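PDB 3MYR: nickel-dependent hydrogenase large subunit from Allochromatium vinosum, which forms the large subunit of a heterodimeric [NiFe] hydrogenase, carries the nickel-iron centre and catalyses the oxidation of H2 with transfer of its electrons to an acceptor. Local coordinates for residues 57-62 / 212-217; 506-511 / 556-561; 177-182 / 265-270; 116-121 / 170-175. All blocks are in the same frame, centred on the assembly; numbering follows the deposited sequence.

Contact 1. Residues 57-62 / 212-217. With SF4 (iron/sulfur cluster), chain I.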
# COMPACT_ATOMS: atom_id res chain seq x y z
N VAL B 57 -6.60 -8.76 -7.29
CA VAL B 57 -6.75 -7.34 -6.95
C VAL B 57 -6.02 -6.96 -5.65
O VAL B 57 -5.68 -5.80 -5.43
CB VAL B 57 -8.21 -6.89 -6.88
CG1 VAL B 57 -8.83 -7.08 -8.25
CG2 VAL B 57 -9.01 -7.75 -5.85
N GLN B 58 -5.70 -7.92 -4.81
CA GLN B 58 -4.81 -7.56 -3.74
C GLN B 58 -3.52 -6.92 -4.26
O GLN B 58 -2.97 -5.98 -3.63
CB GLN B 58 -4.50 -8.74 -2.83
CG GLN B 58 -3.75 -8.22 -1.57
CD GLN B 58 -3.56 -9.26 -0.47
OE1 GLN B 58 -3.39 -10.48 -0.72
NE2 GLN B 58 -3.54 -8.78 0.75
N ARG B 59 -3.02 -7.44 -5.38
CA ARG B 59 -1.80 -6.94 -6.03
C ARG B 59 -2.01 -5.62 -6.77
O ARG B 59 -1.08 -5.10 -7.37
CB ARG B 59 -1.17 -8.01 -6.95
CG ARG B 59 -0.23 -8.97 -6.18
CD ARG B 59 -0.97 -9.82 -5.09
NE ARG B 59 -0.13 -10.94 -4.67
CZ ARG B 59 -0.55 -11.96 -3.92
NH1 ARG B 59 -1.86 -12.10 -3.69
NH2 ARG B 59 0.34 -12.85 -3.42
N ILE B 60 -3.20 -5.05 -6.68
CA ILE B 60 -3.31 -3.62 -6.98
C ILE B 60 -2.28 -2.84 -6.16
O ILE B 60 -1.69 -1.87 -6.64
CB ILE B 60 -4.76 -3.10 -6.72
CG1 ILE B 60 -5.62 -3.63 -7.89
CG2 ILE B 60 -4.78 -1.53 -6.60
CD1 ILE B 60 -7.21 -3.35 -7.66
N CYS B 61 -2.07 -3.25 -4.91
CA CYS B 61 -1.22 -2.41 -4.07
C CYS B 61 -0.72 -3.13 -2.85
O CYS B 61 -1.49 -3.77 -2.17
CB CYS B 61 -1.90 -1.10 -3.67
SG CYS B 61 -0.69 0.03 -2.88
N GLY B 62 0.58 -3.07 -2.62
CA GLY B 62 1.14 -3.73 -1.48
C GLY B 62 1.41 -2.82 -0.28
O GLY B 62 1.94 -3.28 0.75
N ASN B 212 3.04 -11.30 5.16
CA ASN B 212 2.79 -9.88 4.93
C ASN B 212 4.07 -9.33 4.33
O ASN B 212 5.11 -9.54 4.92
CB ASN B 212 2.50 -9.13 6.29
CG ASN B 212 2.34 -7.59 6.10
OD1 ASN B 212 1.23 -7.00 6.25
ND2 ASN B 212 3.41 -6.95 5.73
N PRO B 213 4.00 -8.63 3.20
CA PRO B 213 2.74 -8.23 2.52
C PRO B 213 1.93 -9.38 1.85
O PRO B 213 2.44 -10.50 1.62
CB PRO B 213 3.21 -7.23 1.43
CG PRO B 213 4.65 -6.71 1.96
CD PRO B 213 5.18 -8.02 2.53
N HIS B 214 0.69 -9.03 1.48
CA HIS B 214 -0.18 -9.85 0.72
C HIS B 214 -0.68 -11.12 1.42
O HIS B 214 -0.55 -12.22 0.89
CB HIS B 214 0.43 -10.05 -0.70
CG HIS B 214 0.39 -8.80 -1.53
ND1 HIS B 214 1.21 -8.56 -2.60
CD2 HIS B 214 -0.35 -7.68 -1.36
CE1 HIS B 214 0.96 -7.36 -3.09
NE2 HIS B 214 -0.01 -6.82 -2.37
N PRO B 215 -1.34 -10.97 2.58
CA PRO B 215 -1.89 -12.18 3.19
C PRO B 215 -2.99 -12.84 2.33
O PRO B 215 -3.54 -12.23 1.37
CB PRO B 215 -2.47 -11.67 4.54
CG PRO B 215 -2.81 -10.22 4.23
CD PRO B 215 -1.60 -9.76 3.38
N ASN B 216 -3.37 -14.07 2.70
CA ASN B 216 -4.43 -14.81 1.96
C ASN B 216 -5.84 -14.60 2.51
O ASN B 216 -6.02 -14.41 3.73
CB ASN B 216 -4.07 -16.33 1.93
CG ASN B 216 -2.71 -16.54 1.21
OD1 ASN B 216 -1.72 -16.89 1.85
ND2 ASN B 216 -2.65 -16.17 -0.05
N PHE B 217 -6.82 -14.72 1.62
CA PHE B 217 -8.23 -14.54 1.98
C PHE B 217 -9.00 -15.65 1.32
O PHE B 217 -8.47 -16.33 0.50
CB PHE B 217 -8.76 -13.19 1.51
CG PHE B 217 -8.10 -12.05 2.17
CD1 PHE B 217 -8.55 -11.61 3.41
CD2 PHE B 217 -6.89 -11.55 1.65
CE1 PHE B 217 -7.80 -10.66 4.11
CE2 PHE B 217 -6.18 -10.56 2.28
CZ PHE B 217 -6.61 -10.10 3.52
FE1 SF4 I . 3.76 -8.96 -6.49
FE2 SF4 I . 6.09 -7.46 -6.13
FE3 SF4 I . 4.79 -7.57 -8.64
FE4 SF4 I . 3.73 -6.28 -6.16
S1 SF4 I . 5.61 -5.63 -7.57
S2 SF4 I . 2.71 -7.42 -7.80
S3 SF4 I . 4.33 -7.88 -4.65
S4 SF4 I . 5.73 -9.30 -7.54
O HOH W 1 -1.63 -13.72 -1.23

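Contact 2. Residues 506-511 / 556-561. With MG (magnesium ion), chain O; NFV (Ni-Fe oxidized active center), chain N.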
# COMPACT_ATOMS: atom_id res chain seq x y z
N ALA B 506 -13.05 -1.52 -9.98
CA ALA B 506 -12.67 -1.00 -8.67
C ALA B 506 -12.71 0.51 -8.73
O ALA B 506 -12.21 1.11 -9.66
CB ALA B 506 -11.23 -1.47 -8.25
N VAL B 507 -13.27 1.12 -7.69
CA VAL B 507 -13.10 2.55 -7.48
C VAL B 507 -12.49 2.68 -6.10
O VAL B 507 -13.06 2.28 -5.10
CB VAL B 507 -14.44 3.30 -7.52
CG1 VAL B 507 -14.19 4.80 -7.45
CG2 VAL B 507 -15.28 2.90 -8.80
N VAL B 508 -11.34 3.33 -6.07
CA VAL B 508 -10.38 3.18 -4.97
C VAL B 508 -10.20 4.58 -4.31
O VAL B 508 -10.40 5.61 -4.97
CB VAL B 508 -9.06 2.60 -5.55
CG1 VAL B 508 -8.09 2.27 -4.45
CG2 VAL B 508 -9.42 1.28 -6.33
N PRO B 509 -9.90 4.63 -3.01
CA PRO B 509 -9.83 5.96 -2.37
C PRO B 509 -8.95 7.02 -3.07
O PRO B 509 -9.39 8.14 -3.31
CB PRO B 509 -9.38 5.66 -0.92
CG PRO B 509 -9.07 4.18 -0.87
CD PRO B 509 -9.86 3.55 -2.00
N SER B 510 -7.76 6.64 -3.53
CA SER B 510 -6.91 7.62 -4.17
C SER B 510 -7.44 7.91 -5.58
O SER B 510 -7.12 8.95 -6.09
CB SER B 510 -5.45 7.18 -4.22
OG SER B 510 -4.94 7.25 -2.90
N THR B 511 -8.28 7.04 -6.17
CA THR B 511 -9.03 7.44 -7.40
C THR B 511 -9.87 8.67 -7.14
O THR B 511 -9.78 9.66 -7.84
CB THR B 511 -9.90 6.30 -8.03
OG1 THR B 511 -9.17 5.07 -7.96
CG2 THR B 511 -10.20 6.63 -9.51
N ILE B 556 -0.92 5.59 -6.08
CA ILE B 556 -1.35 5.71 -7.50
C ILE B 556 -1.50 4.30 -8.07
O ILE B 556 -2.22 4.09 -9.05
CB ILE B 556 -0.36 6.56 -8.34
CG1 ILE B 556 -0.25 8.03 -7.78
CG2 ILE B 556 -0.81 6.60 -9.78
CD1 ILE B 556 -1.53 8.69 -7.22
N ALA B 557 -0.84 3.33 -7.46
CA ALA B 557 -1.11 1.95 -7.92
C ALA B 557 -2.56 1.65 -7.52
O ALA B 557 -3.35 1.18 -8.35
CB ALA B 557 -0.13 0.93 -7.20
N CYS B 558 -2.97 2.00 -6.29
CA CYS B 558 -4.40 1.88 -5.99
C CYS B 558 -5.28 2.71 -6.93
O CYS B 558 -6.32 2.25 -7.40
CB CYS B 558 -4.68 2.40 -4.59
SG CYS B 558 -4.54 1.13 -3.36
N ALA B 559 -4.89 3.98 -7.14
CA ALA B 559 -5.81 4.92 -7.81
C ALA B 559 -6.12 4.46 -9.26
O ALA B 559 -7.21 4.73 -9.80
CB ALA B 559 -5.17 6.36 -7.86
N VAL B 560 -5.09 3.94 -9.93
CA VAL B 560 -5.19 3.57 -11.34
C VAL B 560 -5.44 2.06 -11.54
O VAL B 560 -6.25 1.69 -12.38
CB VAL B 560 -3.90 3.93 -12.10
CG1 VAL B 560 -4.00 3.45 -13.61
CG2 VAL B 560 -3.63 5.42 -11.94
N HIS B 561 -4.75 1.20 -10.78
CA HIS B 561 -4.92 -0.27 -10.97
C HIS B 561 -4.79 -0.68 -12.46
O HIS B 561 -3.86 -0.18 -13.16
CB HIS B 561 -6.18 -0.86 -10.26
CG HIS B 561 -7.43 -0.02 -10.33
ND1 HIS B 561 -7.57 1.16 -9.61
CD2 HIS B 561 -8.58 -0.15 -11.07
CE1 HIS B 561 -8.77 1.71 -9.89
NE2 HIS B 561 -9.38 0.95 -10.79
OXT HIS B 561 -5.56 -1.55 -12.98
MG MG O . -11.29 1.34 -11.59
FE NFV N . -5.13 1.82 -1.20
NI NFV N . -2.26 1.44 -2.05
C1 NFV N . -6.59 1.26 -1.33
O1 NFV N . -7.76 0.86 -1.39
C2 NFV N . -5.52 2.30 0.61
N2 NFV N . -5.78 2.57 1.73
C3 NFV N . -5.61 3.53 -1.84
N3 NFV N . -5.92 4.58 -2.26
O4 NFV N . -3.29 2.53 -0.91
O HOH W 2 -13.20 1.57 -12.34
O HOH W 3 -11.20 3.39 -11.17
O HOH W 4 -10.54 1.78 -13.55

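Contact 3. Residues 177-182 / 265-270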
# COMPACT_ATOMS: atom_id res chain seq x y z
N TYR B 177 10.63 24.94 7.26
CA TYR B 177 10.96 24.07 8.44
C TYR B 177 11.04 24.89 9.72
O TYR B 177 11.78 25.87 9.76
CB TYR B 177 12.28 23.31 8.24
CG TYR B 177 12.23 22.17 7.24
CD1 TYR B 177 13.03 22.21 6.10
CD2 TYR B 177 11.47 21.00 7.52
CE1 TYR B 177 13.05 21.11 5.21
CE2 TYR B 177 11.50 19.90 6.68
CZ TYR B 177 12.30 19.96 5.52
OH TYR B 177 12.27 18.89 4.66
N ARG B 178 10.26 24.55 10.74
CA ARG B 178 10.15 25.44 11.88
C ARG B 178 10.54 24.80 13.23
O ARG B 178 10.68 25.52 14.23
CB ARG B 178 8.74 26.05 11.98
CG ARG B 178 8.13 26.74 10.68
CD ARG B 178 6.81 27.33 11.18
NE ARG B 178 5.54 27.35 10.41
CZ ARG B 178 5.44 27.93 9.27
NH1 ARG B 178 4.30 28.00 8.61
NH2 ARG B 178 6.58 28.37 8.73
N LEU B 179 10.60 23.46 13.29
CA LEU B 179 10.95 22.77 14.57
C LEU B 179 12.33 23.14 15.10
O LEU B 179 13.29 23.23 14.33
CB LEU B 179 10.84 21.22 14.43
CG LEU B 179 9.54 20.63 13.91
CD1 LEU B 179 9.69 19.04 13.83
CD2 LEU B 179 8.37 21.03 14.80
N PRO B 180 12.47 23.23 16.41
CA PRO B 180 13.82 23.35 17.00
C PRO B 180 14.64 22.04 16.77
O PRO B 180 14.07 20.97 16.56
CB PRO B 180 13.53 23.52 18.53
CG PRO B 180 12.21 22.76 18.73
CD PRO B 180 11.41 22.98 17.41
N PRO B 181 15.99 22.16 16.76
CA PRO B 181 16.88 20.97 16.61
C PRO B 181 16.44 19.75 17.45
O PRO B 181 16.38 18.64 16.91
CB PRO B 181 18.22 21.47 17.13
CG PRO B 181 18.24 23.01 16.66
CD PRO B 181 16.73 23.43 16.94
N GLU B 182 16.09 19.98 18.73
CA GLU B 182 15.60 18.92 19.65
C GLU B 182 14.39 18.16 19.11
O GLU B 182 14.32 16.94 19.22
CB GLU B 182 15.25 19.53 21.04
CG GLU B 182 16.49 19.95 21.82
CD GLU B 182 17.26 21.16 21.16
OE1 GLU B 182 18.56 21.19 21.31
OE2 GLU B 182 16.55 22.02 20.46
N ALA B 265 2.38 19.44 15.30
CA ALA B 265 1.29 20.31 14.86
C ALA B 265 1.35 21.73 15.46
O ALA B 265 0.94 22.71 14.81
CB ALA B 265 -0.07 19.66 15.22
N GLY B 266 1.77 21.85 16.73
CA GLY B 266 1.80 23.11 17.44
C GLY B 266 2.66 24.15 16.71
O GLY B 266 2.46 25.35 16.89
N PHE B 267 3.63 23.70 15.89
CA PHE B 267 4.52 24.63 15.14
C PHE B 267 3.99 24.94 13.73
O PHE B 267 4.59 25.71 13.01
CB PHE B 267 5.95 24.05 15.06
CG PHE B 267 6.71 24.09 16.41
CD1 PHE B 267 6.57 23.06 17.33
CD2 PHE B 267 7.54 25.17 16.73
CE1 PHE B 267 7.26 23.10 18.56
CE2 PHE B 267 8.23 25.23 17.99
CZ PHE B 267 8.07 24.20 18.87
N TYR B 268 2.88 24.33 13.34
CA TYR B 268 2.39 24.43 11.96
C TYR B 268 0.86 24.72 11.86
O TYR B 268 0.18 24.23 10.96
CB TYR B 268 2.72 23.10 11.25
CG TYR B 268 4.21 22.92 10.99
CD1 TYR B 268 4.93 21.97 11.69
CD2 TYR B 268 4.90 23.76 10.09
CE1 TYR B 268 6.29 21.81 11.47
CE2 TYR B 268 6.27 23.62 9.87
CZ TYR B 268 6.95 22.62 10.54
OH TYR B 268 8.30 22.37 10.30
N LYS B 269 0.37 25.53 12.78
CA LYS B 269 -1.03 25.72 13.02
C LYS B 269 -1.61 26.44 11.82
O LYS B 269 -2.78 26.21 11.50
CB LYS B 269 -1.26 26.57 14.28
CG LYS B 269 -1.11 25.78 15.62
CD LYS B 269 -1.13 26.82 16.79
CE LYS B 269 -0.87 26.16 18.11
NZ LYS B 269 -1.28 27.03 19.27
N ASP B 270 -0.81 27.26 11.14
CA ASP B 270 -1.28 27.91 9.89
C ASP B 270 -1.58 26.86 8.76
O ASP B 270 -2.34 27.15 7.82
CB ASP B 270 -0.28 28.96 9.38
CG ASP B 270 1.09 28.36 9.09
OD1 ASP B 270 1.60 28.47 7.95
OD2 ASP B 270 1.65 27.69 10.00

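Contact 4. Residues 116-121 / 170-175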
# COMPACT_ATOMS: atom_id res chain seq x y z
N TRP B 116 8.24 18.00 7.41
CA TRP B 116 8.00 18.86 8.58
C TRP B 116 9.25 18.86 9.43
O TRP B 116 9.38 19.70 10.33
CB TRP B 116 6.85 18.31 9.47
CG TRP B 116 5.59 18.01 8.77
CD1 TRP B 116 5.15 16.77 8.34
CD2 TRP B 116 4.60 18.96 8.35
NE1 TRP B 116 3.93 16.91 7.72
CE2 TRP B 116 3.58 18.24 7.69
CE3 TRP B 116 4.48 20.36 8.48
CZ2 TRP B 116 2.43 18.87 7.16
CZ3 TRP B 116 3.36 20.99 7.94
CH2 TRP B 116 2.35 20.24 7.28
N VAL B 117 10.07 17.80 9.27
CA VAL B 117 11.24 17.54 10.12
C VAL B 117 12.50 17.75 9.28
O VAL B 117 12.64 17.19 8.18
CB VAL B 117 11.22 16.08 10.62
CG1 VAL B 117 12.57 15.66 11.21
CG2 VAL B 117 10.06 15.87 11.62
N ASP B 118 13.40 18.60 9.78
CA ASP B 118 14.66 18.89 9.10
C ASP B 118 15.78 18.00 9.68
O ASP B 118 16.24 18.18 10.81
CB ASP B 118 14.97 20.38 9.26
CG ASP B 118 16.22 20.83 8.48
OD1 ASP B 118 17.09 19.99 8.19
OD2 ASP B 118 16.36 22.06 8.24
N VAL B 119 16.24 17.04 8.92
CA VAL B 119 17.21 16.11 9.43
C VAL B 119 18.58 16.73 9.68
O VAL B 119 19.27 16.32 10.60
CB VAL B 119 17.38 14.95 8.41
CG1 VAL B 119 18.59 14.11 8.83
CG2 VAL B 119 16.08 14.09 8.48
N VAL B 120 18.95 17.75 8.90
CA VAL B 120 20.24 18.43 9.15
C VAL B 120 20.22 19.23 10.44
O VAL B 120 21.20 19.21 11.24
CB VAL B 120 20.65 19.32 7.94
CG1 VAL B 120 21.94 20.19 8.26
CG2 VAL B 120 20.92 18.38 6.72
N SER B 121 19.10 19.91 10.68
CA SER B 121 18.91 20.60 11.95
C SER B 121 19.01 19.64 13.18
O SER B 121 19.56 20.04 14.18
CB SER B 121 17.58 21.38 11.90
OG SER B 121 17.18 21.70 13.21
N GLY B 170 18.10 17.28 -0.57
CA GLY B 170 16.87 17.47 0.19
C GLY B 170 16.73 18.97 0.47
O GLY B 170 17.62 19.79 0.13
N TYR B 171 15.61 19.35 1.07
CA TYR B 171 15.24 20.73 1.14
C TYR B 171 15.68 21.30 2.48
O TYR B 171 15.17 22.32 2.92
CB TYR B 171 13.72 20.89 0.87
CG TYR B 171 13.25 20.29 -0.47
CD1 TYR B 171 14.10 20.26 -1.58
CD2 TYR B 171 12.01 19.68 -0.59
CE1 TYR B 171 13.70 19.62 -2.78
CE2 TYR B 171 11.60 19.02 -1.77
CZ TYR B 171 12.44 18.99 -2.86
OH TYR B 171 12.04 18.39 -4.03
N TRP B 172 16.61 20.64 3.14
CA TRP B 172 17.04 21.01 4.50
C TRP B 172 17.33 22.54 4.58
O TRP B 172 17.98 23.12 3.69
CB TRP B 172 18.30 20.21 4.87
CG TRP B 172 18.19 18.76 4.42
CD1 TRP B 172 19.06 18.10 3.59
CD2 TRP B 172 17.14 17.83 4.73
NE1 TRP B 172 18.61 16.82 3.36
CE2 TRP B 172 17.43 16.63 4.02
CE3 TRP B 172 15.97 17.90 5.50
CZ2 TRP B 172 16.61 15.47 4.09
CZ3 TRP B 172 15.11 16.77 5.54
CH2 TRP B 172 15.45 15.56 4.86
N GLY B 173 16.90 23.18 5.66
CA GLY B 173 17.21 24.63 5.85
C GLY B 173 16.18 25.52 5.13
O GLY B 173 16.21 26.75 5.27
N HIS B 174 15.21 24.91 4.43
CA HIS B 174 14.12 25.70 3.83
C HIS B 174 13.35 26.42 4.98
O HIS B 174 13.21 25.83 6.10
CB HIS B 174 13.16 24.75 3.09
CG HIS B 174 12.14 25.45 2.24
ND1 HIS B 174 11.02 26.07 2.77
CD2 HIS B 174 11.99 25.50 0.89
CE1 HIS B 174 10.29 26.57 1.79
NE2 HIS B 174 10.82 26.18 0.64
N PRO B 175 12.89 27.68 4.74
CA PRO B 175 12.24 28.46 5.81
C PRO B 175 10.91 27.84 6.26
O PRO B 175 10.47 28.12 7.37
CB PRO B 175 12.03 29.86 5.15
CG PRO B 175 12.09 29.57 3.63
CD PRO B 175 13.18 28.51 3.55

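Contact 1. Residues 57-62 / 212-217
R59 and H214 make the apolar part of this buried contact. The R59 chain bends at chi2 (64°) and runs obliquely over one face of the imidazole, so that CD stands 3.8 Å from the ring centroid in a CH-pi contact. The return contact is H214 CB beneath the middle of the guanidinium, whose plane is turned 39° from that of the ring. Arginine suits the place because its methylenes can lie on a ring while its charged end reaches further. Beside R59 in the chain, Q58 brings its CG to within 3.4 Å of H214 CD2.

Directly between the segments, H214 NE2 gives a weak hydrogen bond to C61 O at 3.4 Å, nearly straight at 162°. A water bridges the segments, accepting from R59 NH1 at 3.0 Å and donating to H214 O at 2.8 Å; R59 NH2 has a further partner in C147 O of the small subunit.

C61 belongs to the N-terminal cysteine motif of [NiFe] hydrogenases, and its SG ligates the nickel of the active centre together with C555.

Toward the iron-sulfur cluster the contacts are van der Waals: R59 CG approaches S2 of the cluster at 3.7 Å, and H214 CE1 lies 3.7 Å from S3. H214 N is hydrogen-bonded to T65 OG1.

Contact 2. Residues 506-511 / 556-561
The H561 ring lies under the methyl group of A506, whose CB stands over one imidazole face, 4.2 Å from the centroid, in a CH-pi contact. NE2 binds magnesium at 2.1 Å, while ND1 donates to C558 O at 2.8 Å, with the acceptor close to the ring plane; this bond sets the rotation of the imidazole and is likely to strengthen NE2 as a ligand. With chi1 at 40°, CG stands in the crowded position between the backbone N and the carbonyl carbon, folding the ring back. A506 O is the ligand from the strand, and E42 and three waters complete the six-coordinate magnesium.

V508 meets H561 tip to tip through CG2, which also lies on the C558 carbonyl, while CG1 packs tightly on C558 CB at 3.4 Å; a branched residue lets the two methyls spread along the cysteine. T511 OG1 donates to A559 O at 2.7 Å, tying the start of helix 509-514 to the last helix. The small side chain of A559 lets S510 come close, CB to CB at 3.7 Å.

S510 grips N3 of the nickel-iron centre twice, through N at 3.0 Å and OG, while C558 SG ligates the iron together with C64. The arrangement is that of the [NiFe] hydrogenase active site: the C-terminal cysteine motif, ending in a metal-binding histidine, beside a diatomic ligand held by serine.

Contact 3. Residues 177-182 / 265-270
The two chains run roughly antiparallel, 146° apart where they touch, R178 opposite F267, and a type I turn from A265 to Y268 sets out F267 and Y268. R178 N donates to Y268 OH at 3.0 Å in a fairly straight bond (160°), and the same hydroxyl is also hydrogen-bonded to W116 O. The R178 chain packs its CG on Y268 CE2 at 3.7 Å before bending at chi3 (-141°). That bend brings the guanidinium tip to tip with D270: NH1 forms a salt bridge to OD1 at 2.8 Å and bonds OD2 on its syn side. D270 OD1 also pairs with R274, so the carboxylate is shared between two positive charges. NE adds a weak bond to F267 O. Arginine serves this exposed place well, offering methylenes to a ring and several donors to the acceptors beyond.

L179 CD2 touches two aromatic rings, 3.7 Å from F267 CD1 and 4.0 Å from Y268 CE1. P180 places CD over one face of F267, 4.2 Å from the centroid. An alanine in place of Y268 would probably leave R178 N and W116 O without their shared hydroxyl and open a gap beside L179 and the arginine chain.

The contact joins the approach to helix 181-201 with the turn that follows helix 236-265, at the protein surface, while Y268 and Y177 both reach helix 543-551.

Contact 4. Residues 116-121 / 170-175
W172 turns its CG beside its backbone N, anti to the carbonyl carbon (chi1 -42°), laying the indole along the opposing backbone, and D118 holds its CG anti to its own N (chi1 -175°), which brings the carboxylate beside G173 N. D118 then works at both ends. OD2 accepts from G173 N at 2.9 Å, the donor lying above the carboxylate plane, while OD1 accepts from S121 N at 3.2 Å and, weakly, from V120 N. This is an N-cap: an aspartate at the head of a short helix meets backbone N-H groups that the helix itself cannot bond. A leucine in place of D118 would probably leave the N-H groups of S121 and G173 without their acceptor and free the turn to shift against the helix start.

The indole packs on valines. V119 CB stands over one face of the six-membered ring, 4.2 Å from its centroid, in a CH-pi contact. V120 CG2 touches W172 CG at 3.6 Å, V117 O lies at the ring edge, and G170 CA covers the opposite face. W172 NE1 bonds to F167 O. G173 follows in a type II turn from Y171 to H174, with a positive phi (85°) where any CB would collide with the carbonyl oxygen of W172, which explains the glycine.

The contact joins helix 119-122 to the loop between helices 145-160 and 181-201. V117 and V119 rest on helix 181-201; Y171 and H174 touch helix 543-551, and Y171 also reaches the small subunit.

In the fold
Contacts 1 and 2 form the buried core around the metals, and contacts 3 and 4 lie further out, partly exposed. The first two touch each other, I60 and C61 packing against A557 and C558, so the N- and C-terminal cysteine segments come together at the nickel-iron centre. Contacts 3 and 4, their centres about 11 Å apart, touch through W116 and Y268 and through the packing of Y177 on V117 and Y171. About 31 Å separates the centres of contacts 2 and 4. Metal ligation and buried imidazoles mark the inner pair; a salt bridge, a helix cap and aromatic-aliphatic packing mark the outer pair.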